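Local coordinates for protein diaminopimelate decarboxylase (Psychromonas ingrahamii, PDB 4XG1) that probably decarboxylates meso-diaminopimelate to L-lysine, the last step of lysine biosynthesis, with pyridoxal 5'-phosphate as cofactor, at residues M280-L293 against L362-A375. Residues are numbered along the deposited sequence; the frame is centred on the assembly and turned at random.
Sequences MANAGVLVTKVEFL and LAEGDYLVIRSTGA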
# COMPACT_ATOMS: atom_id res chain seq x y z
N MET B 280 11.85 -7.70 -13.41
CA MET B 280 10.37 -7.93 -13.41
C MET B 280 9.51 -6.85 -14.00
O MET B 280 8.40 -7.15 -14.43
CB MET B 280 9.90 -8.19 -11.99
CG MET B 280 10.39 -9.49 -11.40
SD MET B 280 9.81 -10.94 -12.26
CE MET B 280 8.06 -10.62 -12.50
N ALA B 281 9.98 -5.61 -14.03
CA ALA B 281 9.07 -4.50 -14.36
C ALA B 281 8.25 -4.76 -15.60
O ALA B 281 7.03 -4.80 -15.58
CB ALA B 281 9.81 -3.22 -14.48
N ASN B 282 8.95 -5.00 -16.70
CA ASN B 282 8.27 -5.18 -17.98
C ASN B 282 7.96 -6.63 -18.30
O ASN B 282 7.46 -6.93 -19.39
CB ASN B 282 9.08 -4.52 -19.08
CG ASN B 282 9.00 -3.01 -19.02
OD1 ASN B 282 7.90 -2.44 -18.95
ND2 ASN B 282 10.15 -2.34 -19.04
N ALA B 283 8.20 -7.52 -17.34
CA ALA B 283 7.70 -8.90 -17.41
C ALA B 283 6.24 -9.07 -16.98
O ALA B 283 5.74 -10.20 -16.99
CB ALA B 283 8.56 -9.84 -16.59
N GLY B 284 5.54 -7.97 -16.65
CA GLY B 284 4.14 -8.05 -16.28
C GLY B 284 3.31 -6.84 -16.67
O GLY B 284 3.82 -5.74 -16.80
N VAL B 285 2.02 -7.09 -16.86
CA VAL B 285 1.08 -6.03 -17.05
C VAL B 285 -0.11 -6.19 -16.11
O VAL B 285 -0.29 -7.25 -15.50
CB VAL B 285 0.55 -6.01 -18.50
CG1 VAL B 285 1.73 -5.83 -19.45
CG2 VAL B 285 -0.19 -7.28 -18.85
N LEU B 286 -0.91 -5.13 -16.03
CA LEU B 286 -2.15 -5.18 -15.28
C LEU B 286 -3.29 -4.84 -16.21
O LEU B 286 -3.33 -3.76 -16.80
CB LEU B 286 -2.13 -4.19 -14.14
CG LEU B 286 -3.43 -4.01 -13.33
CD1 LEU B 286 -3.85 -5.31 -12.69
CD2 LEU B 286 -3.27 -2.93 -12.27
N VAL B 287 -4.24 -5.76 -16.33
CA VAL B 287 -5.36 -5.60 -17.25
C VAL B 287 -6.59 -5.16 -16.47
O VAL B 287 -6.85 -5.69 -15.39
CB VAL B 287 -5.71 -6.91 -17.94
CG1 VAL B 287 -6.74 -6.67 -19.03
CG2 VAL B 287 -4.45 -7.56 -18.50
N THR B 288 -7.33 -4.22 -17.03
CA THR B 288 -8.47 -3.69 -16.35
C THR B 288 -9.56 -3.36 -17.35
O THR B 288 -9.30 -3.12 -18.52
CB THR B 288 -8.08 -2.45 -15.53
OG1 THR B 288 -9.23 -1.92 -14.86
CG2 THR B 288 -7.50 -1.39 -16.43
N LYS B 289 -10.80 -3.31 -16.89
CA LYS B 289 -11.94 -3.09 -17.74
C LYS B 289 -12.50 -1.69 -17.49
O LYS B 289 -12.60 -1.24 -16.33
CB LYS B 289 -13.00 -4.13 -17.40
CG LYS B 289 -14.32 -4.00 -18.17
CD LYS B 289 -15.33 -5.03 -17.66
CE LYS B 289 -16.71 -4.41 -17.49
NZ LYS B 289 -17.43 -4.97 -16.32
N VAL B 290 -12.84 -0.99 -18.57
CA VAL B 290 -13.47 0.32 -18.47
C VAL B 290 -14.92 0.11 -18.04
O VAL B 290 -15.67 -0.62 -18.71
CB VAL B 290 -13.45 1.04 -19.84
CG1 VAL B 290 -14.15 2.38 -19.74
CG2 VAL B 290 -12.02 1.25 -20.32
N GLU B 291 -15.32 0.74 -16.96
CA GLU B 291 -16.68 0.64 -16.52
C GLU B 291 -17.47 1.79 -17.13
O GLU B 291 -18.43 1.56 -17.86
CB GLU B 291 -16.77 0.70 -15.00
CG GLU B 291 -15.94 -0.37 -14.28
CD GLU B 291 -16.67 -1.69 -14.11
OE1 GLU B 291 -17.69 -1.94 -14.80
OE2 GLU B 291 -16.18 -2.50 -13.31
N PHE B 292 -17.05 3.02 -16.85
CA PHE B 292 -17.77 4.19 -17.29
C PHE B 292 -16.86 5.21 -17.92
O PHE B 292 -15.64 5.21 -17.68
CB PHE B 292 -18.41 4.88 -16.13
CG PHE B 292 -19.25 3.99 -15.28
CD1 PHE B 292 -20.21 3.19 -15.84
CD2 PHE B 292 -19.11 4.01 -13.91
CE1 PHE B 292 -20.99 2.38 -15.06
CE2 PHE B 292 -19.89 3.21 -13.11
CZ PHE B 292 -20.84 2.40 -13.69
N LEU B 293 -17.45 6.08 -18.75
CA LEU B 293 -16.78 7.27 -19.27
C LEU B 293 -17.57 8.44 -18.79
O LEU B 293 -18.78 8.48 -18.95
CB LEU B 293 -16.72 7.27 -20.77
CG LEU B 293 -15.99 6.09 -21.40
CD1 LEU B 293 -16.16 6.16 -22.92
CD2 LEU B 293 -14.52 6.08 -21.04
N LEU B 362 -11.79 4.98 -26.68
CA LEU B 362 -12.39 4.06 -25.73
C LEU B 362 -13.91 3.95 -25.84
O LEU B 362 -14.61 4.95 -26.00
CB LEU B 362 -12.11 4.55 -24.30
CG LEU B 362 -10.67 4.73 -23.84
CD1 LEU B 362 -10.66 5.19 -22.39
CD2 LEU B 362 -9.89 3.46 -24.01
N ALA B 363 -14.42 2.73 -25.74
CA ALA B 363 -15.84 2.53 -25.40
C ALA B 363 -15.92 1.82 -24.05
O ALA B 363 -15.06 0.99 -23.72
CB ALA B 363 -16.53 1.70 -26.46
N GLU B 364 -16.99 2.12 -23.32
CA GLU B 364 -17.31 1.43 -22.10
C GLU B 364 -17.31 -0.05 -22.40
O GLU B 364 -17.73 -0.46 -23.48
CB GLU B 364 -18.65 1.89 -21.54
CG GLU B 364 -18.66 3.38 -21.26
CD GLU B 364 -19.86 3.81 -20.47
OE1 GLU B 364 -20.85 3.05 -20.43
OE2 GLU B 364 -19.84 4.91 -19.88
N GLY B 365 -16.72 -0.83 -21.49
CA GLY B 365 -16.58 -2.27 -21.66
C GLY B 365 -15.27 -2.70 -22.19
O GLY B 365 -14.92 -3.87 -22.11
N ASP B 366 -14.50 -1.78 -22.75
CA ASP B 366 -13.16 -2.12 -23.27
C ASP B 366 -12.17 -2.51 -22.16
O ASP B 366 -12.24 -1.99 -21.04
CB ASP B 366 -12.57 -0.91 -24.02
CG ASP B 366 -13.15 -0.73 -25.41
OD1 ASP B 366 -13.61 -1.74 -26.00
OD2 ASP B 366 -13.15 0.44 -25.92
N TYR B 367 -11.20 -3.33 -22.52
CA TYR B 367 -10.09 -3.67 -21.66
C TYR B 367 -8.85 -2.82 -21.96
O TYR B 367 -8.48 -2.62 -23.11
CB TYR B 367 -9.72 -5.13 -21.86
CG TYR B 367 -10.72 -6.07 -21.30
CD1 TYR B 367 -11.00 -6.09 -19.95
CD2 TYR B 367 -11.38 -6.98 -22.11
CE1 TYR B 367 -11.93 -6.97 -19.41
CE2 TYR B 367 -12.30 -7.86 -21.58
CZ TYR B 367 -12.58 -7.84 -20.22
OH TYR B 367 -13.49 -8.71 -19.67
N LEU B 368 -8.20 -2.32 -20.91
CA LEU B 368 -6.92 -1.61 -21.03
C LEU B 368 -5.83 -2.36 -20.30
O LEU B 368 -6.07 -3.11 -19.39
CB LEU B 368 -7.02 -0.23 -20.44
CG LEU B 368 -7.98 0.71 -21.14
CD1 LEU B 368 -8.11 2.02 -20.40
CD2 LEU B 368 -7.45 0.96 -22.54
N VAL B 369 -4.61 -2.15 -20.76
CA VAL B 369 -3.44 -2.86 -20.26
C VAL B 369 -2.51 -1.77 -19.75
O VAL B 369 -2.20 -0.83 -20.47
CB VAL B 369 -2.77 -3.66 -21.38
CG1 VAL B 369 -1.38 -4.08 -21.02
CG2 VAL B 369 -3.61 -4.87 -21.73
N ILE B 370 -2.09 -1.91 -18.50
CA ILE B 370 -1.14 -0.99 -17.88
C ILE B 370 0.16 -1.71 -17.91
O ILE B 370 0.28 -2.81 -17.35
CB ILE B 370 -1.54 -0.71 -16.44
CG1 ILE B 370 -2.96 -0.19 -16.45
CG2 ILE B 370 -0.64 0.32 -15.80
CD1 ILE B 370 -3.66 -0.37 -15.14
N ARG B 371 1.13 -1.11 -18.58
CA ARG B 371 2.39 -1.78 -18.76
C ARG B 371 3.34 -1.54 -17.61
O ARG B 371 3.18 -0.59 -16.85
CB ARG B 371 3.02 -1.36 -20.07
CG ARG B 371 2.30 -1.94 -21.28
CD ARG B 371 3.09 -1.79 -22.58
NE ARG B 371 4.54 -1.83 -22.38
CZ ARG B 371 5.31 -2.92 -22.34
NH1 ARG B 371 4.78 -4.15 -22.49
NH2 ARG B 371 6.62 -2.79 -22.10
N SER B 372 4.32 -2.42 -17.48
CA SER B 372 5.45 -2.22 -16.59
C SER B 372 5.06 -2.32 -15.16
O SER B 372 5.52 -1.54 -14.31
CB SER B 372 6.11 -0.86 -16.84
OG SER B 372 6.26 -0.61 -18.23
N THR B 373 4.22 -3.29 -14.86
CA THR B 373 3.67 -3.42 -13.53
C THR B 373 4.11 -4.72 -12.88
O THR B 373 3.54 -5.15 -11.88
CB THR B 373 2.14 -3.36 -13.56
OG1 THR B 373 1.65 -4.43 -14.36
CG2 THR B 373 1.65 -2.06 -14.08
N GLY B 374 5.15 -5.33 -13.41
CA GLY B 374 5.63 -6.59 -12.85
C GLY B 374 6.47 -6.41 -11.59
O GLY B 374 6.73 -7.39 -10.88
N ALA B 375 6.93 -5.18 -11.34
CA ALA B 375 7.73 -4.87 -10.17
C ALA B 375 7.04 -3.80 -9.34
O ALA B 375 6.60 -2.80 -9.86
CB ALA B 375 9.07 -4.38 -10.61
O HOH W 1 5.05 -4.61 -19.11
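V285 and V369 meet on one face of an antiparallel strand pair, V285 CB lying 3.7 Å from V369 CG1, and V287 continues this apolar row toward Y367. On the other face L286 and I370 run side by side and point the same way, with L286 CD2 3.9 Å from I370 CD1; V290 CG2 touches L368 CD1 farther along. Between these layers, L286 with I370 and T288 with L368 form hydrogen-bonded pairs, each joined by two backbone bonds. K289 CB comes obliquely to the Y367 ring, 3.6 Å from Y367 CE1; bends farther along the lysine chain bring K289 NZ to a weak salt bridge with E291 OE1 (3.4 Å), and E291 is also salt-bridged to R133 of the second subunit. At the polar end, S372 OG donates to N282 OD1 over 2.6 Å, in the plane of the amide carbonyl, while R371, salt-bridged to D2, holds its guanidinium nearly parallel to that amide. With an alanine at N282 the S372 hydroxyl is likely to lose this acceptor. Nearby, a water bridges G284 O and S372 N, and G374 N donates to A281 O (2.9 Å), G374 being packed too closely there for a side chain. The pair belongs to the C-terminal beta domain of class-II (fold type III) decarboxylases, and its segment 372-375 leads directly to Y376, predicted to bind the cofactor.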